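Local coordinates for protein arginyl-trna synthetase (Thermus thermophilus, PDB 1IQ0) that probably attaches L-arginine to tRNA(Arg) at the expense of ATP, acting as a monomeric class I aminoacyl-tRNA synthetase, at residues 99-104 and 139-144; 133-138 and 582-587; 350-355 and 383-388. All blocks are in the same frame, centred on the assembly; numbering follows the deposited sequence.

How the interactions relate
Moving from the N terminus, 99-104 comes first, and interaction 1 closes a short loop when the chain returns at 139-144 after helix 120-138. Residues 133-138 of that helix wait for 582-587, so interaction 2 spans more than 440 residues and crosses interaction 1; the two touch where R141 N probably bonds L136 O. Interaction 3, between 350-355 and 383-388, nests inside the long loop of interaction 2 and meets it through I350 CD1 and L136 CD1. Interactions 1 and 3 follow in series and reach one sheet of the catalytic domain, about 23 Å apart between centres, while interaction 2 ties the helix on that sheet to the C-terminal anticodon-binding domain.

Interaction 1 (99-104 and 139-144); sequences PRRPGV and AGREVL
R101 and G140 meet where 99-104 runs roughly alongside 139-144, their end-to-end directions 28° apart, and R101 N donates to G140 O (2.8 Å). G140 has positive phi and ends helix 120-138 in a Schellman motif; having no side chain, it lets P99 O sit 3.4 Å from G140 CA. R101 then reaches over the helix end. Its chain bends at chi3 (-73°), turning NE back toward the helix, and NH2 donates to A139 O at 2.8 Å, from above the carbonyl plane. A positive group would probably be welcome at the carbonyl end of the helix. R141 CD lies over one face of the same guanidinium, offset toward the rim, 3.4 Å from R101 NH2.

E142 stretches out straight across one face of the R100 guanidinium, with E142 CA over that face and E142 CG 3.8 Å from R100 NH1. The guanidinium and carboxylate planes are almost parallel, 3° apart, but no N-H of R100 points at the acid, so only the charges attract. E142 OE2 instead takes a weak bond from G103 N (3.4 Å), while E142 CD leans on V104 CG2. One water links the two backbones: it accepts from R141 NE and E142 N and donates to R101 O and G103 O. Beyond the corner at G103, V104 CG1 packs on L144 CD1 (4.0 Å).

The surroundings are those of a right-handed beta-alpha-beta crossover in the class I catalytic domain. Strand 104-108 pairs parallel with 141-149, E142 and L144 bonding V105; helix 120-138 lies between them in sequence, R141 NH1 forms a salt bridge with E348, and helix 512-522 covers A139.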
ATOM      1  N   PRO A  99       5.437  18.546   1.540  1.00 34.17           N
ATOM      2  CA  PRO A  99       4.444  19.479   2.084  1.00 33.89           C
ATOM      3  C   PRO A  99       3.053  18.852   2.128  1.00 32.43           C
ATOM      4  O   PRO A  99       2.651  18.148   1.199  1.00 30.60           O
ATOM      5  CB  PRO A  99       4.504  20.650   1.107  1.00 39.58           C
ATOM      6  CG  PRO A  99       5.937  20.643   0.677  1.00 39.72           C
ATOM      7  CD  PRO A  99       6.192  19.173   0.441  1.00 40.67           C
ATOM      8  N   ARG A 100       2.323  19.110   3.207  1.00 37.85           N
ATOM      9  CA  ARG A 100       0.982  18.570   3.347  1.00 40.75           C
ATOM     10  C   ARG A 100      -0.004  19.256   2.411  1.00 42.02           C
ATOM     11  O   ARG A 100      -0.023  20.482   2.289  1.00 42.03           O
ATOM     12  CB  ARG A 100       0.492  18.714   4.794  1.00 54.91           C
ATOM     13  CG  ARG A 100      -1.018  18.508   4.967  1.00 60.19           C
ATOM     14  CD  ARG A 100      -1.470  17.116   4.519  1.00 61.74           C
ATOM     15  NE  ARG A 100      -1.236  16.095   5.536  1.00 63.57           N
ATOM     16  CZ  ARG A 100      -1.885  16.033   6.695  1.00 68.33           C
ATOM     17  NH1 ARG A 100      -2.814  16.937   6.989  1.00 65.34           N
ATOM     18  NH2 ARG A 100      -1.611  15.067   7.562  1.00 66.64           N
ATOM     19  N   ARG A 101      -0.810  18.446   1.738  1.00 32.62           N
ATOM     20  CA  ARG A 101      -1.842  18.934   0.833  1.00 34.95           C
ATOM     21  C   ARG A 101      -3.175  18.521   1.455  1.00 35.31           C
ATOM     22  O   ARG A 101      -3.372  17.358   1.787  1.00 36.11           O
ATOM     23  CB  ARG A 101      -1.685  18.296  -0.549  1.00 47.30           C
ATOM     24  CG  ARG A 101      -0.568  18.896  -1.385  1.00 52.94           C
ATOM     25  CD  ARG A 101      -0.319  18.068  -2.634  1.00 58.78           C
ATOM     26  NE  ARG A 101       0.348  16.807  -2.319  1.00 58.64           N
ATOM     27  CZ  ARG A 101       0.458  15.785  -3.160  1.00 57.54           C
ATOM     28  NH1 ARG A 101      -0.061  15.863  -4.379  1.00 53.57           N
ATOM     29  NH2 ARG A 101       1.092  14.682  -2.783  1.00 59.33           N
ATOM     30  N   PRO A 102      -4.098  19.475   1.647  1.00 42.82           N
ATOM     31  CA  PRO A 102      -5.399  19.145   2.240  1.00 41.54           C
ATOM     32  C   PRO A 102      -6.238  18.233   1.345  1.00 38.09           C
ATOM     33  O   PRO A 102      -5.993  18.135   0.139  1.00 34.36           O
ATOM     34  CB  PRO A 102      -6.045  20.514   2.437  1.00 78.84           C
ATOM     35  CG  PRO A 102      -4.866  21.409   2.659  1.00 80.30           C
ATOM     36  CD  PRO A 102      -3.912  20.935   1.590  1.00 79.25           C
ATOM     37  N   GLY A 103      -7.228  17.573   1.941  1.00 39.03           N
ATOM     38  CA  GLY A 103      -8.081  16.679   1.178  1.00 36.88           C
ATOM     39  C   GLY A 103      -7.852  15.233   1.567  1.00 34.48           C
ATOM     40  O   GLY A 103      -6.834  14.643   1.226  1.00 36.76           O
ATOM     41  N   VAL A 104      -8.811  14.658   2.283  1.00 25.51           N
ATOM     42  CA  VAL A 104      -8.709  13.286   2.735  1.00 21.25           C
ATOM     43  C   VAL A 104      -8.682  12.231   1.632  1.00 22.27           C
ATOM     44  O   VAL A 104      -9.450  12.283   0.677  1.00 23.84           O
ATOM     45  CB  VAL A 104      -9.867  12.938   3.702  1.00 21.65           C
ATOM     46  CG1 VAL A 104      -9.876  11.435   4.002  1.00 18.33           C
ATOM     47  CG2 VAL A 104      -9.721  13.730   5.003  1.00 17.03           C
ATOM     48  N   ALA A 139       4.093  11.241   1.061  1.00 21.61           N
ATOM     49  CA  ALA A 139       4.049  12.041  -0.153  1.00 22.39           C
ATOM     50  C   ALA A 139       3.248  13.338  -0.008  1.00 23.18           C
ATOM     51  O   ALA A 139       3.096  14.087  -0.971  1.00 24.82           O
ATOM     52  CB  ALA A 139       3.491  11.213  -1.283  1.00 14.51           C
ATOM     53  N   GLY A 140       2.717  13.589   1.186  1.00 23.08           N
ATOM     54  CA  GLY A 140       1.981  14.818   1.410  1.00 22.80           C
ATOM     55  C   GLY A 140       0.473  14.749   1.542  1.00 23.97           C
ATOM     56  O   GLY A 140      -0.150  15.755   1.879  1.00 28.05           O
ATOM     57  N   ARG A 141      -0.125  13.588   1.289  1.00 25.68           N
ATOM     58  CA  ARG A 141      -1.576  13.464   1.376  1.00 26.13           C
ATOM     59  C   ARG A 141      -2.093  13.269   2.794  1.00 26.59           C
ATOM     60  O   ARG A 141      -1.414  12.681   3.643  1.00 26.76           O
ATOM     61  CB  ARG A 141      -2.068  12.303   0.503  1.00 19.39           C
ATOM     62  CG  ARG A 141      -1.621  12.381  -0.958  1.00 20.12           C
ATOM     63  CD  ARG A 141      -1.917  13.745  -1.570  1.00 25.37           C
ATOM     64  NE  ARG A 141      -3.344  14.052  -1.637  1.00 29.77           N
ATOM     65  CZ  ARG A 141      -4.183  13.530  -2.527  1.00 30.28           C
ATOM     66  NH1 ARG A 141      -3.743  12.666  -3.431  1.00 37.25           N
ATOM     67  NH2 ARG A 141      -5.463  13.887  -2.523  1.00 28.60           N
ATOM     68  N   GLU A 142      -3.297  13.783   3.042  1.00 26.03           N
ATOM     69  CA  GLU A 142      -3.955  13.639   4.337  1.00 25.23           C
ATOM     70  C   GLU A 142      -4.651  12.287   4.209  1.00 26.22           C
ATOM     71  O   GLU A 142      -5.622  12.144   3.464  1.00 26.53           O
ATOM     72  CB  GLU A 142      -4.980  14.754   4.556  1.00 24.42           C
ATOM     73  CG  GLU A 142      -5.676  14.665   5.904  1.00 30.97           C
ATOM     74  CD  GLU A 142      -6.694  15.763   6.120  1.00 35.14           C
ATOM     75  OE1 GLU A 142      -7.289  15.803   7.215  1.00 36.18           O
ATOM     76  OE2 GLU A 142      -6.903  16.583   5.202  1.00 38.58           O
ATOM     77  N   VAL A 143      -4.140  11.302   4.939  1.00 23.95           N
ATOM     78  CA  VAL A 143      -4.639   9.934   4.853  1.00 21.03           C
ATOM     79  C   VAL A 143      -5.348   9.379   6.079  1.00 23.01           C
ATOM     80  O   VAL A 143      -4.948   9.629   7.213  1.00 23.03           O
ATOM     81  CB  VAL A 143      -3.462   8.976   4.504  1.00 25.57           C
ATOM     82  CG1 VAL A 143      -3.938   7.530   4.438  1.00 24.70           C
ATOM     83  CG2 VAL A 143      -2.836   9.402   3.184  1.00 24.39           C
ATOM     84  N   LEU A 144      -6.404   8.613   5.827  1.00 20.55           N
ATOM     85  CA  LEU A 144      -7.162   7.963   6.888  1.00 19.03           C
ATOM     86  C   LEU A 144      -7.387   6.521   6.458  1.00 19.07           C
ATOM     87  O   LEU A 144      -7.745   6.255   5.309  1.00 21.76           O
ATOM     88  CB  LEU A 144      -8.508   8.656   7.111  1.00 19.53           C
ATOM     89  CG  LEU A 144      -8.477  10.032   7.776  1.00 22.92           C
ATOM     90  CD1 LEU A 144      -9.912  10.547   7.907  1.00 27.56           C
ATOM     91  CD2 LEU A 144      -7.810   9.950   9.153  1.00 19.61           C
TER
HETATM   92  O   HOH W   1       0.986  14.370   5.074  1.00 37.86           O
HETATM   93  O   HOH W   2      -4.322  15.217   0.872  1.00 34.18           O
HETATM   94  O   HOH W   3      -6.225  16.460  -1.766  1.00 39.38           O

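Interaction 2 (133-138 and 582-587); sequences ARILAY and DLLGIP
R134 lies across the last turn of helix 562-583, with its aliphatic part against two carbonyl oxygens: CB is 3.4 Å from L583 O and CD 3.3 Å from D582 O. The chain is extended from CG to NE, and chi3 (178°) carries NE past the helix end to G585, whose CA sits over one face of the guanidinium, 3.7 Å from R134 NE. The D582 carboxylate stands steeply to the guanidinium, planes 78° apart, and is not bonded to it directly. A water in the guanidinium plane joins them, accepting from R134 NH1 (2.7 Å) and donating to D582 OD2 (3.0 Å). The rest of the guanidinium is held from elsewhere: NE in a salt bridge with D130, one helical turn back, and NH2 on N231 O. With these grips its rotation is well defined.

The glycine belongs to a Schellman motif. G585, at positive phi, ends helix 562-583, with G585 N bonded to D582 O and I586 N also bonding back into the last turn. This helix belongs to the DALR anticodon-binding domain, whereas the HIGH region of the catalytic domain runs into the start of helix 120-138, so the contact lies at the junction of the two.

One turn on from R134, L583 forks against Y138. Y138 CG is anti to the backbone N (chi1 -175°), and the ring offers a face to L583 CD1, 4.2 Å from the ring centroid in a CH-pi contact, while L583 CD2 rests on Y138 CB at 3.7 Å. I135 runs at about a right angle to L583, CG1 against CB, and its CD1 meets L584 CD2 4.1 Å away. Helix 512-522 reaches this apolar group too, A520 touching I135 and V516 touching Y138, and L528 of helix 525-544 packs on both leucines.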
ATOM      1  N   ALA A 133      -0.909   3.382   2.242  1.00 21.24           N
ATOM      2  CA  ALA A 133      -1.382   4.414   3.163  1.00 19.11           C
ATOM      3  C   ALA A 133      -0.188   5.212   3.689  1.00 18.54           C
ATOM      4  O   ALA A 133      -0.233   6.441   3.741  1.00 20.64           O
ATOM      5  CB  ALA A 133      -2.141   3.787   4.345  1.00 11.27           C
ATOM      6  N   ARG A 134       0.865   4.503   4.095  1.00 20.51           N
ATOM      7  CA  ARG A 134       2.077   5.137   4.615  1.00 21.43           C
ATOM      8  C   ARG A 134       2.765   5.984   3.538  1.00 20.33           C
ATOM      9  O   ARG A 134       3.182   7.115   3.788  1.00 22.10           O
ATOM     10  CB  ARG A 134       3.070   4.077   5.106  1.00 16.61           C
ATOM     11  CG  ARG A 134       2.648   3.318   6.358  1.00 17.56           C
ATOM     12  CD  ARG A 134       3.629   2.202   6.638  1.00 19.93           C
ATOM     13  NE  ARG A 134       3.312   1.468   7.860  1.00 20.41           N
ATOM     14  CZ  ARG A 134       3.676   1.840   9.082  1.00 17.71           C
ATOM     15  NH1 ARG A 134       4.378   2.947   9.262  1.00 18.81           N
ATOM     16  NH2 ARG A 134       3.341   1.092  10.125  1.00 23.66           N
ATOM     17  N   ILE A 135       2.884   5.419   2.343  1.00 22.04           N
ATOM     18  CA  ILE A 135       3.521   6.096   1.222  1.00 21.77           C
ATOM     19  C   ILE A 135       2.788   7.388   0.863  1.00 24.08           C
ATOM     20  O   ILE A 135       3.421   8.431   0.686  1.00 24.80           O
ATOM     21  CB  ILE A 135       3.593   5.146   0.001  1.00 19.23           C
ATOM     22  CG1 ILE A 135       4.600   4.023   0.298  1.00 16.15           C
ATOM     23  CG2 ILE A 135       3.956   5.919  -1.264  1.00 22.25           C
ATOM     24  CD1 ILE A 135       4.652   2.928  -0.769  1.00 15.21           C
ATOM     25  N   LEU A 136       1.459   7.325   0.768  1.00 18.81           N
ATOM     26  CA  LEU A 136       0.664   8.515   0.446  1.00 19.59           C
ATOM     27  C   LEU A 136       0.828   9.625   1.479  1.00 19.41           C
ATOM     28  O   LEU A 136       0.927  10.792   1.123  1.00 22.43           O
ATOM     29  CB  LEU A 136      -0.819   8.157   0.326  1.00 15.75           C
ATOM     30  CG  LEU A 136      -1.174   7.456  -0.982  1.00 17.41           C
ATOM     31  CD1 LEU A 136      -2.514   6.753  -0.845  1.00 21.42           C
ATOM     32  CD2 LEU A 136      -1.188   8.489  -2.126  1.00 15.53           C
ATOM     33  N   ALA A 137       0.834   9.253   2.757  1.00 17.67           N
ATOM     34  CA  ALA A 137       0.997  10.218   3.835  1.00 19.26           C
ATOM     35  C   ALA A 137       2.353  10.910   3.697  1.00 22.51           C
ATOM     36  O   ALA A 137       2.444  12.133   3.798  1.00 24.78           O
ATOM     37  CB  ALA A 137       0.905   9.510   5.206  1.00 23.40           C
ATOM     38  N   TYR A 138       3.398  10.117   3.469  1.00 30.48           N
ATOM     39  CA  TYR A 138       4.751  10.644   3.312  1.00 29.75           C
ATOM     40  C   TYR A 138       4.801  11.603   2.123  1.00 28.67           C
ATOM     41  O   TYR A 138       5.462  12.641   2.168  1.00 27.98           O
ATOM     42  CB  TYR A 138       5.740   9.499   3.071  1.00 21.57           C
ATOM     43  CG  TYR A 138       7.196   9.928   3.020  1.00 24.69           C
ATOM     44  CD1 TYR A 138       7.959  10.022   4.185  1.00 25.91           C
ATOM     45  CD2 TYR A 138       7.809  10.246   1.807  1.00 28.93           C
ATOM     46  CE1 TYR A 138       9.290  10.418   4.142  1.00 28.31           C
ATOM     47  CE2 TYR A 138       9.141  10.644   1.752  1.00 27.97           C
ATOM     48  CZ  TYR A 138       9.876  10.727   2.921  1.00 29.75           C
ATOM     49  OH  TYR A 138      11.199  11.110   2.871  1.00 30.48           O
ATOM     50  N   ASP A 582      10.424   1.857   6.401  1.00 21.87           N
ATOM     51  CA  ASP A 582       9.317   2.267   7.243  1.00 22.44           C
ATOM     52  C   ASP A 582       8.019   2.470   6.457  1.00 24.24           C
ATOM     53  O   ASP A 582       6.935   2.165   6.950  1.00 23.60           O
ATOM     54  CB  ASP A 582       9.672   3.559   7.978  1.00 22.41           C
ATOM     55  CG  ASP A 582       8.559   4.023   8.898  1.00 28.11           C
ATOM     56  OD1 ASP A 582       8.333   3.355   9.929  1.00 32.00           O
ATOM     57  OD2 ASP A 582       7.910   5.050   8.586  1.00 26.84           O
ATOM     58  N   LEU A 583       8.132   2.983   5.236  1.00 19.19           N
ATOM     59  CA  LEU A 583       6.950   3.224   4.416  1.00 18.45           C
ATOM     60  C   LEU A 583       6.297   1.916   3.959  1.00 20.59           C
ATOM     61  O   LEU A 583       5.170   1.914   3.480  1.00 26.24           O
ATOM     62  CB  LEU A 583       7.313   4.089   3.207  1.00 15.79           C
ATOM     63  CG  LEU A 583       7.847   5.487   3.531  1.00 15.90           C
ATOM     64  CD1 LEU A 583       8.132   6.249   2.230  1.00 16.85           C
ATOM     65  CD2 LEU A 583       6.827   6.240   4.387  1.00 15.78           C
ATOM     66  N   LEU A 584       7.015   0.809   4.110  1.00 20.95           N
ATOM     67  CA  LEU A 584       6.500  -0.505   3.743  1.00 19.87           C
ATOM     68  C   LEU A 584       6.214  -1.266   5.041  1.00 17.69           C
ATOM     69  O   LEU A 584       6.033  -2.482   5.042  1.00 18.92           O
ATOM     70  CB  LEU A 584       7.530  -1.271   2.904  1.00 19.44           C
ATOM     71  CG  LEU A 584       8.073  -0.590   1.633  1.00 22.61           C
ATOM     72  CD1 LEU A 584       9.014  -1.567   0.935  1.00 18.30           C
ATOM     73  CD2 LEU A 584       6.938  -0.181   0.685  1.00 17.67           C
ATOM     74  N   GLY A 585       6.188  -0.529   6.146  1.00 14.78           N
ATOM     75  CA  GLY A 585       5.910  -1.128   7.443  1.00 17.89           C
ATOM     76  C   GLY A 585       7.003  -2.043   7.967  1.00 22.17           C
ATOM     77  O   GLY A 585       6.758  -2.876   8.837  1.00 19.60           O
ATOM     78  N   ILE A 586       8.217  -1.879   7.454  1.00 21.87           N
ATOM     79  CA  ILE A 586       9.329  -2.722   7.863  1.00 20.72           C
ATOM     80  C   ILE A 586      10.313  -2.009   8.797  1.00 20.84           C
ATOM     81  O   ILE A 586      10.789  -0.918   8.498  1.00 22.11           O
ATOM     82  CB  ILE A 586      10.083  -3.233   6.613  1.00 22.88           C
ATOM     83  CG1 ILE A 586       9.115  -4.034   5.734  1.00 18.43           C
ATOM     84  CG2 ILE A 586      11.285  -4.078   7.025  1.00 23.45           C
ATOM     85  CD1 ILE A 586       9.627  -4.320   4.349  1.00 16.82           C
ATOM     86  N   PRO A 587      10.609  -2.611   9.959  1.00 23.42           N
ATOM     87  CA  PRO A 587      11.550  -1.982  10.889  1.00 22.71           C
ATOM     88  C   PRO A 587      12.992  -2.087  10.366  1.00 21.68           C
ATOM     89  O   PRO A 587      13.300  -2.950   9.542  1.00 20.99           O
ATOM     90  CB  PRO A 587      11.320  -2.757  12.184  1.00 29.80           C
ATOM     91  CG  PRO A 587      10.917  -4.116  11.692  1.00 29.38           C
ATOM     92  CD  PRO A 587       9.972  -3.790  10.570  1.00 31.12           C
TER
HETATM   93  O   HOH W   4       5.062   5.077   7.748  1.00 36.67           O

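Interaction 3 (350-355 and 383-388); sequences INVVDV and LAYETV
N351 and L383 begin a parallel pairing: L383 N donates to N351 O (2.8 Å), V353 N to L383 O, Y385 N to V353 O, and V355 N to Y385 O (3.1 Å). The strands are 16° apart in direction. V352 and L383 point to one face of the sheet, V353 and A384 to the other.

Y385 does the most with its side chain. Its CG takes the crowded position between backbone N and carbonyl carbon (chi1 58°), so although CB points away from 350-355, the ring folds back against that strand. D354 CA stands over one face, 3.8 Å from the ring centroid in a CH-pi contact, and V352 CG1 meets Y385 CE2 at 3.9 Å. At the strand end, V355 CG1 packs on A384 CB (3.5 Å), and the V355 and E386 side chains cross at about a right angle, CG2 nearest OE2.

Further out, N125 of helix 120-138 hydrogen-bonds Y385 OH, fixing the far end of the ring, and L128 of the same helix touches L383. R356 gathers the acids: its N bonds D354 OD2, and its NH1 forms a salt bridge with E386 OE2, while E386 OE1 accepts from T387 N. The two are neighbouring strands in the parallel part of the mixed sheet of the class I catalytic fold, between 104-108 and the outermost strand 455-457.

Chemically, the pairing rests on backbone bonds and apolar cover; D354 OD2 is met by a main-chain N-H, whereas the R356 guanidinium would probably favour the ionised form of E386.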
ATOM      1  N   ILE A 350      -9.622   4.577  -1.760  1.00 13.38           N
ATOM      2  CA  ILE A 350      -8.878   3.455  -2.284  1.00 14.44           C
ATOM      3  C   ILE A 350      -9.323   2.196  -1.550  1.00 14.59           C
ATOM      4  O   ILE A 350      -9.196   2.093  -0.331  1.00 18.51           O
ATOM      5  CB  ILE A 350      -7.362   3.648  -2.093  1.00 22.04           C
ATOM      6  CG1 ILE A 350      -6.884   4.858  -2.906  1.00 24.24           C
ATOM      7  CG2 ILE A 350      -6.621   2.383  -2.523  1.00 22.20           C
ATOM      8  CD1 ILE A 350      -5.433   5.258  -2.626  1.00 22.75           C
ATOM      9  N   ASN A 351      -9.869   1.249  -2.299  1.00 19.18           N
ATOM     10  CA  ASN A 351     -10.311  -0.006  -1.714  1.00 23.69           C
ATOM     11  C   ASN A 351      -9.328  -1.097  -2.124  1.00 23.54           C
ATOM     12  O   ASN A 351      -9.143  -1.358  -3.315  1.00 22.63           O
ATOM     13  CB  ASN A 351     -11.716  -0.373  -2.214  1.00 23.98           C
ATOM     14  CG  ASN A 351     -12.810   0.488  -1.596  1.00 21.64           C
ATOM     15  OD1 ASN A 351     -13.986   0.364  -1.952  1.00 26.72           O
ATOM     16  ND2 ASN A 351     -12.434   1.359  -0.667  1.00 16.23           N
ATOM     17  N   VAL A 352      -8.691  -1.719  -1.137  1.00 21.33           N
ATOM     18  CA  VAL A 352      -7.751  -2.795  -1.411  1.00 22.45           C
ATOM     19  C   VAL A 352      -8.585  -4.070  -1.434  1.00 25.71           C
ATOM     20  O   VAL A 352      -9.143  -4.477  -0.417  1.00 26.99           O
ATOM     21  CB  VAL A 352      -6.666  -2.885  -0.316  1.00 18.42           C
ATOM     22  CG1 VAL A 352      -5.646  -3.973  -0.677  1.00 15.89           C
ATOM     23  CG2 VAL A 352      -5.973  -1.532  -0.171  1.00 14.55           C
ATOM     24  N   VAL A 353      -8.669  -4.706  -2.595  1.00 20.47           N
ATOM     25  CA  VAL A 353      -9.499  -5.898  -2.713  1.00 25.07           C
ATOM     26  C   VAL A 353      -8.956  -7.064  -3.521  1.00 28.44           C
ATOM     27  O   VAL A 353      -8.207  -6.890  -4.482  1.00 27.08           O
ATOM     28  CB  VAL A 353     -10.869  -5.541  -3.324  1.00 31.13           C
ATOM     29  CG1 VAL A 353     -11.644  -4.633  -2.384  1.00 34.32           C
ATOM     30  CG2 VAL A 353     -10.666  -4.852  -4.661  1.00 27.13           C
ATOM     31  N   ASP A 354      -9.365  -8.258  -3.108  1.00 37.73           N
ATOM     32  CA  ASP A 354      -9.005  -9.500  -3.775  1.00 41.50           C
ATOM     33  C   ASP A 354      -9.583  -9.385  -5.185  1.00 43.99           C
ATOM     34  O   ASP A 354     -10.721  -8.950  -5.350  1.00 47.58           O
ATOM     35  CB  ASP A 354      -9.650 -10.669  -3.014  1.00 50.94           C
ATOM     36  CG  ASP A 354      -9.572 -11.984  -3.763  1.00 57.19           C
ATOM     37  OD1 ASP A 354     -10.076 -12.992  -3.224  1.00 59.63           O
ATOM     38  OD2 ASP A 354      -9.018 -12.020  -4.881  1.00 60.98           O
ATOM     39  N   VAL A 355      -8.803  -9.752  -6.197  1.00 41.12           N
ATOM     40  CA  VAL A 355      -9.276  -9.671  -7.578  1.00 44.84           C
ATOM     41  C   VAL A 355     -10.569 -10.452  -7.824  1.00 49.72           C
ATOM     42  O   VAL A 355     -11.415 -10.029  -8.615  1.00 50.72           O
ATOM     43  CB  VAL A 355      -8.209 -10.175  -8.577  1.00 52.53           C
ATOM     44  CG1 VAL A 355      -7.177  -9.096  -8.828  1.00 53.08           C
ATOM     45  CG2 VAL A 355      -7.544 -11.421  -8.034  1.00 48.42           C
ATOM     46  N   LEU A 383      -7.550  -1.236  -5.610  1.00 25.60           N
ATOM     47  CA  LEU A 383      -6.217  -1.794  -5.659  1.00 25.21           C
ATOM     48  C   LEU A 383      -6.479  -3.291  -5.530  1.00 22.60           C
ATOM     49  O   LEU A 383      -6.627  -3.819  -4.424  1.00 22.64           O
ATOM     50  CB  LEU A 383      -5.367  -1.265  -4.495  1.00 32.70           C
ATOM     51  CG  LEU A 383      -3.867  -1.586  -4.515  1.00 34.78           C
ATOM     52  CD1 LEU A 383      -3.303  -1.297  -5.896  1.00 42.51           C
ATOM     53  CD2 LEU A 383      -3.142  -0.761  -3.454  1.00 33.18           C
ATOM     54  N   ALA A 384      -6.586  -3.960  -6.674  1.00 22.14           N
ATOM     55  CA  ALA A 384      -6.857  -5.393  -6.705  1.00 23.34           C
ATOM     56  C   ALA A 384      -5.560  -6.191  -6.689  1.00 23.64           C
ATOM     57  O   ALA A 384      -4.585  -5.821  -7.339  1.00 25.92           O
ATOM     58  CB  ALA A 384      -7.676  -5.741  -7.947  1.00 29.43           C
ATOM     59  N   TYR A 385      -5.557  -7.294  -5.951  1.00 38.60           N
ATOM     60  CA  TYR A 385      -4.359  -8.113  -5.856  1.00 37.76           C
ATOM     61  C   TYR A 385      -4.630  -9.588  -6.120  1.00 37.46           C
ATOM     62  O   TYR A 385      -5.739 -10.077  -5.910  1.00 39.45           O
ATOM     63  CB  TYR A 385      -3.740  -7.939  -4.472  1.00 25.06           C
ATOM     64  CG  TYR A 385      -4.687  -8.304  -3.359  1.00 21.00           C
ATOM     65  CD1 TYR A 385      -4.810  -9.624  -2.925  1.00 23.85           C
ATOM     66  CD2 TYR A 385      -5.482  -7.325  -2.746  1.00 24.45           C
ATOM     67  CE1 TYR A 385      -5.699  -9.961  -1.905  1.00 27.38           C
ATOM     68  CE2 TYR A 385      -6.369  -7.653  -1.728  1.00 23.20           C
ATOM     69  CZ  TYR A 385      -6.471  -8.969  -1.311  1.00 27.54           C
ATOM     70  OH  TYR A 385      -7.324  -9.291  -0.282  1.00 31.52           O
ATOM     71  N   GLU A 386      -3.602 -10.287  -6.589  1.00 26.36           N
ATOM     72  CA  GLU A 386      -3.705 -11.711  -6.877  1.00 27.33           C
ATOM     73  C   GLU A 386      -3.510 -12.573  -5.633  1.00 28.04           C
ATOM     74  O   GLU A 386      -3.171 -12.084  -4.554  1.00 28.36           O
ATOM     75  CB  GLU A 386      -2.677 -12.117  -7.933  1.00 31.90           C
ATOM     76  CG  GLU A 386      -3.221 -12.187  -9.346  1.00 38.58           C
ATOM     77  CD  GLU A 386      -4.430 -13.105  -9.464  1.00 43.13           C
ATOM     78  OE1 GLU A 386      -4.613 -13.986  -8.595  1.00 42.29           O
ATOM     79  OE2 GLU A 386      -5.193 -12.949 -10.442  1.00 46.95           O
ATOM     80  N   THR A 387      -3.717 -13.871  -5.819  1.00 26.97           N
ATOM     81  CA  THR A 387      -3.608 -14.870  -4.762  1.00 30.96           C
ATOM     82  C   THR A 387      -2.186 -15.025  -4.234  1.00 32.56           C
ATOM     83  O   THR A 387      -1.211 -14.740  -4.931  1.00 32.76           O
ATOM     84  CB  THR A 387      -4.057 -16.253  -5.282  1.00 63.29           C
ATOM     85  OG1 THR A 387      -5.302 -16.123  -5.978  1.00 69.05           O
ATOM     86  CG2 THR A 387      -4.229 -17.232  -4.133  1.00 68.76           C
ATOM     87  N   VAL A 388      -2.090 -15.494  -2.995  1.00 34.76           N
ATOM     88  CA  VAL A 388      -0.815 -15.739  -2.353  1.00 30.09           C
ATOM     89  C   VAL A 388      -0.755 -17.211  -1.964  1.00 29.65           C
ATOM     90  O   VAL A 388      -1.632 -17.712  -1.257  1.00 27.99           O
ATOM     91  CB  VAL A 388      -0.634 -14.895  -1.073  1.00 21.25           C
ATOM     92  CG1 VAL A 388       0.657 -15.309  -0.364  1.00 21.65           C
ATOM     93  CG2 VAL A 388      -0.585 -13.420  -1.424  1.00 17.70           C
TER